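Side-chain contacts in actinorhodin polyketide putative beta-ketoacyl synthase 2 (Streptomyces coelicolor A3, PDB 1TQY), which serves as the chain length factor of actinorhodin biosynthesis, a ketosynthase-like subunit that probably takes part in building the polyketide chain: residues 69-72 with 73-77; 125-129 with 130-134; 279-282 with 283-287; 348-351 with 352-356. All coordinates share one frame; numbering follows the deposited sequence.

Contact 1: 69-72 with 73-77; sequences PGRL and LPQTD
Thr-76 reaches back over one turn of chain to Leu-72, and the hydroxyl OG1 donates a short hydrogen bond of 2.6 Å to the carbonyl O of Leu-72. The donor stands above the carbonyl plane, 42° out of it, and so does not sit on a lone pair. What brings it there is the first torsion (chi1 53°), which sets OG1 between the backbone N and the carbonyl carbon of Thr-76. A weak bond from the N of Gln-75, 3.3 Å away, adds to the load on the same oxygen. The Gln-75 side chain runs obliquely across Leu-72, its extended chain bringing NE2 to 3.6 Å from Leu-72 CD2. Further back, the ring of Pro-74, which has no N-H to offer, turns its CD toward two carbonyls, lying 3.2 Å from O of Gly-70 and equally near O of Arg-71. Leu-73 lies against the start of the bend, with CD1 3.8 Å from CA of Gly-70. This is the compact, turn-rich connection between helices 64-67 and 78-93 in the N-terminal half of the ketosynthase fold, and it ends at Asp-77, the N-cap of helix 78-93. The bend itself is closed at Pro-69, whose O receives the N of Leu-72 at 2.8 Å and, weakly, the N of Leu-73 at 3.4 Å. In the next shell Arg-81 fixes two points, bonding through NE to Thr-76 OG1 and through NH2 to the O of Leu-73. Gln-151 of helix 147-156 takes the amide NE2 of Gln-75 with its OE1 and also touches Leu-72.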
# COMPACT_ATOMS: atom_id res chain seq x y z
N PRO B 69 14.98 -17.41 -10.95
CA PRO B 69 14.77 -18.86 -11.07
C PRO B 69 13.67 -19.17 -12.08
O PRO B 69 12.60 -18.56 -12.05
CB PRO B 69 14.38 -19.27 -9.66
CG PRO B 69 15.11 -18.29 -8.80
CD PRO B 69 14.91 -16.99 -9.54
N GLY B 70 13.91 -20.14 -12.97
CA GLY B 70 12.91 -20.48 -13.97
C GLY B 70 11.50 -20.66 -13.43
O GLY B 70 10.52 -20.50 -14.15
N ARG B 71 11.39 -21.01 -12.16
CA ARG B 71 10.09 -21.22 -11.54
C ARG B 71 9.28 -19.93 -11.40
O ARG B 71 8.07 -19.92 -11.58
CB ARG B 71 10.29 -21.85 -10.17
CG ARG B 71 9.04 -22.33 -9.51
CD ARG B 71 9.42 -22.99 -8.21
NE ARG B 71 10.11 -22.05 -7.33
CZ ARG B 71 9.53 -21.00 -6.77
NH1 ARG B 71 8.24 -20.76 -7.00
NH2 ARG B 71 10.22 -20.19 -5.98
N LEU B 72 9.98 -18.84 -11.07
CA LEU B 72 9.33 -17.55 -10.87
C LEU B 72 9.08 -16.72 -12.14
O LEU B 72 8.28 -15.80 -12.12
CB LEU B 72 10.15 -16.72 -9.86
CG LEU B 72 10.20 -17.25 -8.43
CD1 LEU B 72 11.15 -16.40 -7.60
CD2 LEU B 72 8.80 -17.20 -7.82
N LEU B 73 9.75 -17.06 -13.24
CA LEU B 73 9.59 -16.32 -14.49
C LEU B 73 8.15 -16.25 -15.01
O LEU B 73 7.68 -15.17 -15.40
CB LEU B 73 10.48 -16.93 -15.58
CG LEU B 73 11.98 -16.80 -15.34
CD1 LEU B 73 12.71 -17.59 -16.43
CD2 LEU B 73 12.41 -15.34 -15.37
N PRO B 74 7.43 -17.38 -15.02
CA PRO B 74 6.04 -17.44 -15.49
C PRO B 74 5.05 -16.58 -14.70
O PRO B 74 4.05 -16.11 -15.24
CB PRO B 74 5.67 -18.92 -15.35
CG PRO B 74 6.98 -19.63 -15.23
CD PRO B 74 7.86 -18.69 -14.49
N GLN B 75 5.33 -16.40 -13.41
CA GLN B 75 4.43 -15.66 -12.53
C GLN B 75 4.86 -14.26 -12.12
O GLN B 75 4.20 -13.62 -11.31
CB GLN B 75 4.20 -16.48 -11.25
CG GLN B 75 5.47 -16.74 -10.43
CD GLN B 75 5.21 -17.45 -9.12
OE1 GLN B 75 4.98 -18.66 -9.09
NE2 GLN B 75 5.25 -16.71 -8.03
N THR B 76 5.95 -13.77 -12.69
CA THR B 76 6.43 -12.45 -12.33
C THR B 76 6.43 -11.42 -13.46
O THR B 76 6.76 -11.72 -14.61
CB THR B 76 7.83 -12.53 -11.73
OG1 THR B 76 8.69 -13.26 -12.62
CG2 THR B 76 7.79 -13.23 -10.38
N ASP B 77 6.05 -10.21 -13.08
CA ASP B 77 6.00 -9.06 -13.98
C ASP B 77 7.42 -8.51 -14.07
O ASP B 77 8.26 -8.81 -13.21
CB ASP B 77 5.08 -7.99 -13.36
CG ASP B 77 4.98 -6.73 -14.22
OD1 ASP B 77 4.22 -6.76 -15.21
OD2 ASP B 77 5.67 -5.73 -13.91

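Contact 2: 125-129 with 130-134; sequences RKLWS and EGPKS
The carbonyl O of Lys-126 receives two backbone donors at the end of helix 117-129, the N of Glu-130 at 2.7 Å and the N of Gly-131 at 2.9 Å, the latter in the carbonyl plane. The arrangement illustrates a glycine exit from a helix: the last bond spans five residues, as in a pi-helical turn, and Gly-131 then breaks the spiral with a positive phi of 139°. Pro-132 follows and opens a short 3-10 turn. Leu-127 extends CD2 to 3.6 Å from the N of Pro-132, placing a methyl against the proline just past the glycine. Both Pro-132 and Leu-127 also pack on the partner protein chain, which places this surface turn at the subunit interface. Ser-129 OG donates at 2.7 Å to Glu-130 OE2, which accepts on its anti lone pair; a bend at chi2 (-56°) folds the glutamate back over its own neighbour. Lys-126, bent at chi3, heads for the far end of the second segment. Its NZ makes a weak hydrogen bond to the O of Ser-134, while its salt bridge goes to Glu-123, one turn earlier on the helix. Ser-134 sits over the root of this lysine, OG 3.2 Å from CB, and the same hydroxyl donates at 2.8 Å to the O of Gly-131, nearly along the C=O axis, beside the 3.0 Å bond that this oxygen takes from the N of Ser-134.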
# COMPACT_ATOMS: atom_id res chain seq x y z
N ARG B 125 -6.11 -8.37 -22.18
CA ARG B 125 -6.25 -8.61 -23.61
C ARG B 125 -6.74 -10.03 -23.91
O ARG B 125 -7.62 -10.21 -24.74
CB ARG B 125 -4.92 -8.34 -24.32
CG ARG B 125 -5.08 -8.09 -25.81
CD ARG B 125 -3.74 -7.83 -26.49
NE ARG B 125 -3.48 -8.84 -27.49
CZ ARG B 125 -4.23 -9.03 -28.58
NH1 ARG B 125 -5.28 -8.26 -28.80
NH2 ARG B 125 -3.95 -10.02 -29.42
N LYS B 126 -6.19 -11.02 -23.21
CA LYS B 126 -6.58 -12.40 -23.42
C LYS B 126 -8.04 -12.63 -23.05
O LYS B 126 -8.75 -13.39 -23.72
CB LYS B 126 -5.71 -13.33 -22.59
CG LYS B 126 -4.25 -13.33 -23.01
CD LYS B 126 -3.47 -14.47 -22.39
CE LYS B 126 -3.61 -14.51 -20.88
NZ LYS B 126 -2.57 -15.40 -20.27
N LEU B 127 -8.49 -11.95 -22.00
CA LEU B 127 -9.86 -12.06 -21.49
C LEU B 127 -10.89 -11.61 -22.51
O LEU B 127 -11.91 -12.27 -22.69
CB LEU B 127 -10.05 -11.20 -20.24
CG LEU B 127 -11.14 -11.57 -19.23
CD1 LEU B 127 -11.44 -10.33 -18.38
CD2 LEU B 127 -12.42 -12.05 -19.89
N TRP B 128 -10.62 -10.48 -23.15
CA TRP B 128 -11.57 -9.95 -24.13
C TRP B 128 -11.30 -10.40 -25.54
O TRP B 128 -12.14 -10.24 -26.41
CB TRP B 128 -11.57 -8.43 -24.08
CG TRP B 128 -12.00 -7.92 -22.76
CD1 TRP B 128 -11.20 -7.59 -21.70
CD2 TRP B 128 -13.34 -7.76 -22.31
NE1 TRP B 128 -11.96 -7.24 -20.62
CE2 TRP B 128 -13.28 -7.34 -20.96
CE3 TRP B 128 -14.60 -7.95 -22.90
CZ2 TRP B 128 -14.42 -7.08 -20.20
CZ3 TRP B 128 -15.73 -7.69 -22.15
CH2 TRP B 128 -15.64 -7.27 -20.81
N SER B 129 -10.11 -10.94 -25.75
CA SER B 129 -9.73 -11.41 -27.07
C SER B 129 -10.11 -12.88 -27.23
O SER B 129 -10.69 -13.28 -28.23
CB SER B 129 -8.23 -11.24 -27.27
OG SER B 129 -7.80 -11.84 -28.46
N GLU B 130 -9.80 -13.67 -26.21
CA GLU B 130 -10.08 -15.09 -26.25
C GLU B 130 -11.20 -15.51 -25.31
O GLU B 130 -12.09 -16.28 -25.70
CB GLU B 130 -8.81 -15.87 -25.92
CG GLU B 130 -7.58 -15.44 -26.72
CD GLU B 130 -7.81 -15.52 -28.23
OE1 GLU B 130 -8.07 -16.63 -28.75
OE2 GLU B 130 -7.71 -14.46 -28.90
N GLY B 131 -11.17 -15.01 -24.08
CA GLY B 131 -12.19 -15.38 -23.12
C GLY B 131 -11.58 -15.61 -21.75
O GLY B 131 -10.38 -15.83 -21.64
N PRO B 132 -12.40 -15.59 -20.69
CA PRO B 132 -11.92 -15.79 -19.32
C PRO B 132 -11.09 -17.04 -19.06
O PRO B 132 -10.20 -17.04 -18.21
CB PRO B 132 -13.22 -15.76 -18.51
CG PRO B 132 -14.21 -16.36 -19.45
CD PRO B 132 -13.87 -15.67 -20.75
N LYS B 133 -11.36 -18.11 -19.80
CA LYS B 133 -10.61 -19.33 -19.58
C LYS B 133 -9.12 -19.22 -19.93
O LYS B 133 -8.31 -20.03 -19.49
CB LYS B 133 -11.23 -20.50 -20.36
CG LYS B 133 -12.53 -21.00 -19.74
CD LYS B 133 -12.99 -22.27 -20.42
CE LYS B 133 -14.28 -22.77 -19.81
NZ LYS B 133 -15.37 -21.77 -20.00
N SER B 134 -8.77 -18.20 -20.70
CA SER B 134 -7.38 -18.00 -21.11
C SER B 134 -6.55 -17.27 -20.05
O SER B 134 -5.32 -17.24 -20.15
CB SER B 134 -7.32 -17.21 -22.41
OG SER B 134 -7.67 -15.86 -22.18

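Contact 3: 279-282 with 283-287; sequences AGLE and RAIRL
Arg-283 folds back on Gly-280, the N-cap residue of helix 281-292: a bend at chi3 (72°) lays the guanidinium by the cap, NH1 3.6 Å from CA of Gly-280, with the Gly-280 carbonyl O offset over one face. At this helix start a water stands in for a direct bond, accepting from the N of Arg-283 and donating to the O of Ala-279, each at 2.8 Å. Ala-284 comes next, and its N opens the regular ladder by bonding to the O of Gly-280 at 3.0 Å. Ile-285 repeats the step to the O of Leu-281, against which its CG1 also rests at 3.3 Å. Arg-286 then forms an i to i+4 salt bridge with Glu-282. The two side chains run alongside each other in the same direction, and NE donates to Glu-282 OE1 at 3.2 Å, with a weaker bond from NH2 to the same oxygen. The carboxylate is met on its anti side and lies at the edge of the guanidinium, the two planes turned 57° apart. Beyond the pair, Arg-283 NH2 bonds to the backbone of the partner protein chain. Thr-268 of strand 260-269 touches Arg-283 and Ala-284, while Ile-285 faces Leu-393 and Leu-395 of strand 391-398, and Leu-281 and Glu-282 lean on helix 310-324 at Ala-319, Arg-322 and Val-323.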
# COMPACT_ATOMS: atom_id res chain seq x y z
N ALA B 279 1.65 24.49 0.17
CA ALA B 279 1.97 23.07 0.08
C ALA B 279 2.57 22.64 1.40
O ALA B 279 2.99 23.48 2.20
CB ALA B 279 2.96 22.82 -1.04
N GLY B 280 2.62 21.33 1.63
CA GLY B 280 3.17 20.82 2.88
C GLY B 280 4.60 20.28 2.79
O GLY B 280 5.04 19.60 3.70
N LEU B 281 5.32 20.60 1.71
CA LEU B 281 6.69 20.13 1.55
C LEU B 281 7.62 20.73 2.60
O LEU B 281 8.48 20.03 3.17
CB LEU B 281 7.22 20.46 0.15
CG LEU B 281 8.68 20.09 -0.19
CD1 LEU B 281 8.86 18.59 0.04
CD2 LEU B 281 9.01 20.43 -1.64
N GLU B 282 7.47 22.02 2.86
CA GLU B 282 8.31 22.69 3.85
C GLU B 282 8.08 21.99 5.20
O GLU B 282 9.03 21.61 5.87
CB GLU B 282 7.95 24.18 3.96
CG GLU B 282 8.83 24.96 4.95
CD GLU B 282 8.32 26.38 5.20
OE1 GLU B 282 8.89 27.08 6.07
OE2 GLU B 282 7.35 26.79 4.52
N ARG B 283 6.82 21.81 5.57
CA ARG B 283 6.50 21.16 6.83
C ARG B 283 7.15 19.77 6.94
O ARG B 283 7.73 19.44 7.98
CB ARG B 283 4.98 21.05 7.03
CG ARG B 283 4.59 20.36 8.35
CD ARG B 283 3.12 20.57 8.74
NE ARG B 283 2.17 19.83 7.91
CZ ARG B 283 1.69 20.26 6.75
NH1 ARG B 283 2.07 21.44 6.27
NH2 ARG B 283 0.84 19.51 6.06
N ALA B 284 7.06 18.96 5.88
CA ALA B 284 7.66 17.63 5.90
C ALA B 284 9.15 17.72 6.21
O ALA B 284 9.68 16.98 7.04
CB ALA B 284 7.44 16.92 4.55
N ILE B 285 9.83 18.64 5.53
CA ILE B 285 11.26 18.81 5.75
C ILE B 285 11.58 19.11 7.22
O ILE B 285 12.41 18.44 7.83
CB ILE B 285 11.83 19.96 4.92
CG1 ILE B 285 11.72 19.62 3.43
CG2 ILE B 285 13.28 20.19 5.33
CD1 ILE B 285 11.98 20.80 2.53
N ARG B 286 10.91 20.11 7.77
CA ARG B 286 11.16 20.48 9.17
C ARG B 286 10.78 19.36 10.13
O ARG B 286 11.38 19.22 11.20
CB ARG B 286 10.39 21.74 9.54
CG ARG B 286 10.82 22.97 8.80
CD ARG B 286 9.91 24.14 9.15
NE ARG B 286 10.31 25.31 8.39
CZ ARG B 286 11.39 26.05 8.65
NH1 ARG B 286 12.18 25.74 9.68
NH2 ARG B 286 11.69 27.07 7.86
N LEU B 287 9.78 18.57 9.76
CA LEU B 287 9.35 17.46 10.60
C LEU B 287 10.46 16.41 10.59
O LEU B 287 10.86 15.90 11.63
CB LEU B 287 8.05 16.86 10.08
CG LEU B 287 6.78 17.06 10.91
CD1 LEU B 287 6.83 18.36 11.68
CD2 LEU B 287 5.56 16.99 9.99
O HOH W 1 4.53 23.06 4.51

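Contact 4: 348-351 with 352-356; sequences LDVV and TALMS
Thr-352 and Leu-348 share two hydrogen bonds at one carbonyl. The backbone N of Thr-352 reaches the O of Leu-348 at 2.9 Å, and the hydroxyl OG1 meets the same oxygen at 2.7 Å from the opposite face of the carbonyl plane. With chi1 at -50°, OG1 lies beside its own N and is carried back over the preceding turn. Ser-356 repeats the pattern one turn on, its OG and N both donating to the O of Thr-352, again from opposite faces, with OG 2.9 Å away. Such hydroxyl-to-carbonyl bonds let a polar side chain be satisfied inside a buried helix, here 345-359 in the C-terminal half of the thiolase-like fold. Thr-352 OG1 also bonds to Tyr-29 OH, and Asp-349 forms a salt bridge with Lys-335. Apolar contacts run in two neighbouring stripes: Val-350 CG1 and Leu-354 CD1 lie side by side at 3.8 Å, and Val-351 CG1 approaches Met-355 CG more loosely at 4.5 Å. These valines pack on Leu-242 of strand 238-246, and Leu-354 touches Ile-13 of strand 11-20. Met-355, bent at chi2 and chi3, instead meets Leu-26 and Trp-30 of helix 26-34.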
# COMPACT_ATOMS: atom_id res chain seq x y z
N LEU B 348 16.10 4.98 -4.66
CA LEU B 348 17.32 5.19 -5.44
C LEU B 348 18.01 6.50 -5.04
O LEU B 348 19.25 6.58 -5.01
CB LEU B 348 17.01 5.18 -6.94
CG LEU B 348 18.26 5.08 -7.83
CD1 LEU B 348 19.06 3.86 -7.41
CD2 LEU B 348 17.86 4.97 -9.30
N ASP B 349 17.22 7.52 -4.74
CA ASP B 349 17.75 8.81 -4.30
C ASP B 349 18.50 8.59 -2.98
O ASP B 349 19.59 9.13 -2.78
CB ASP B 349 16.61 9.81 -4.12
CG ASP B 349 16.29 10.59 -5.40
OD1 ASP B 349 16.72 10.17 -6.50
OD2 ASP B 349 15.59 11.63 -5.30
N VAL B 350 17.90 7.80 -2.09
CA VAL B 350 18.52 7.49 -0.81
C VAL B 350 19.87 6.80 -1.02
O VAL B 350 20.86 7.14 -0.36
CB VAL B 350 17.60 6.59 0.05
CG1 VAL B 350 18.38 6.04 1.25
CG2 VAL B 350 16.39 7.41 0.53
N VAL B 351 19.90 5.83 -1.92
CA VAL B 351 21.14 5.11 -2.21
C VAL B 351 22.18 6.08 -2.76
O VAL B 351 23.35 6.05 -2.37
CB VAL B 351 20.92 4.00 -3.26
CG1 VAL B 351 22.26 3.42 -3.71
CG2 VAL B 351 20.06 2.90 -2.68
N THR B 352 21.75 6.95 -3.67
CA THR B 352 22.65 7.91 -4.28
C THR B 352 23.21 8.87 -3.22
O THR B 352 24.40 9.20 -3.25
CB THR B 352 21.93 8.67 -5.39
OG1 THR B 352 21.29 7.72 -6.26
CG2 THR B 352 22.90 9.49 -6.21
N ALA B 353 22.36 9.28 -2.28
CA ALA B 353 22.78 10.18 -1.20
C ALA B 353 23.79 9.51 -0.27
O ALA B 353 24.83 10.09 0.05
CB ALA B 353 21.56 10.64 -0.41
N LEU B 354 23.50 8.28 0.15
CA LEU B 354 24.40 7.55 1.05
C LEU B 354 25.79 7.39 0.42
O LEU B 354 26.81 7.48 1.11
CB LEU B 354 23.81 6.17 1.38
CG LEU B 354 22.59 6.22 2.32
CD1 LEU B 354 21.83 4.90 2.33
CD2 LEU B 354 23.08 6.58 3.71
N MET B 355 25.80 7.16 -0.88
CA MET B 355 27.04 6.99 -1.63
C MET B 355 27.82 8.29 -1.67
O MET B 355 29.06 8.30 -1.68
CB MET B 355 26.73 6.52 -3.05
CG MET B 355 26.40 5.04 -3.14
SD MET B 355 27.89 4.02 -2.98
CE MET B 355 28.03 3.91 -1.24
N SER B 356 27.09 9.40 -1.72
CA SER B 356 27.71 10.71 -1.75
C SER B 356 28.36 10.93 -0.39
O SER B 356 29.50 11.39 -0.31
CB SER B 356 26.64 11.77 -2.03
OG SER B 356 26.09 11.59 -3.32

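Read from the N terminus, the four contacts follow in series, each closing before the next opens, so none nests within or crosses another. Contact 1 shapes the connection that delivers the chain into helix 78-93; contact 2 ends helix 117-129 at the partner subunit. Their centres lie 21 Å apart, on the same side of the chain's centre. Contact 3 starts helix 281-292 near strands 260-269 and 391-398, and contact 4, the most central of the four, runs within helix 345-359, beside strands 11-20 and 238-246. Contacts 2 and 3 are the most distant pair, 47 Å between centres, yet both have residues reaching the other protein chain.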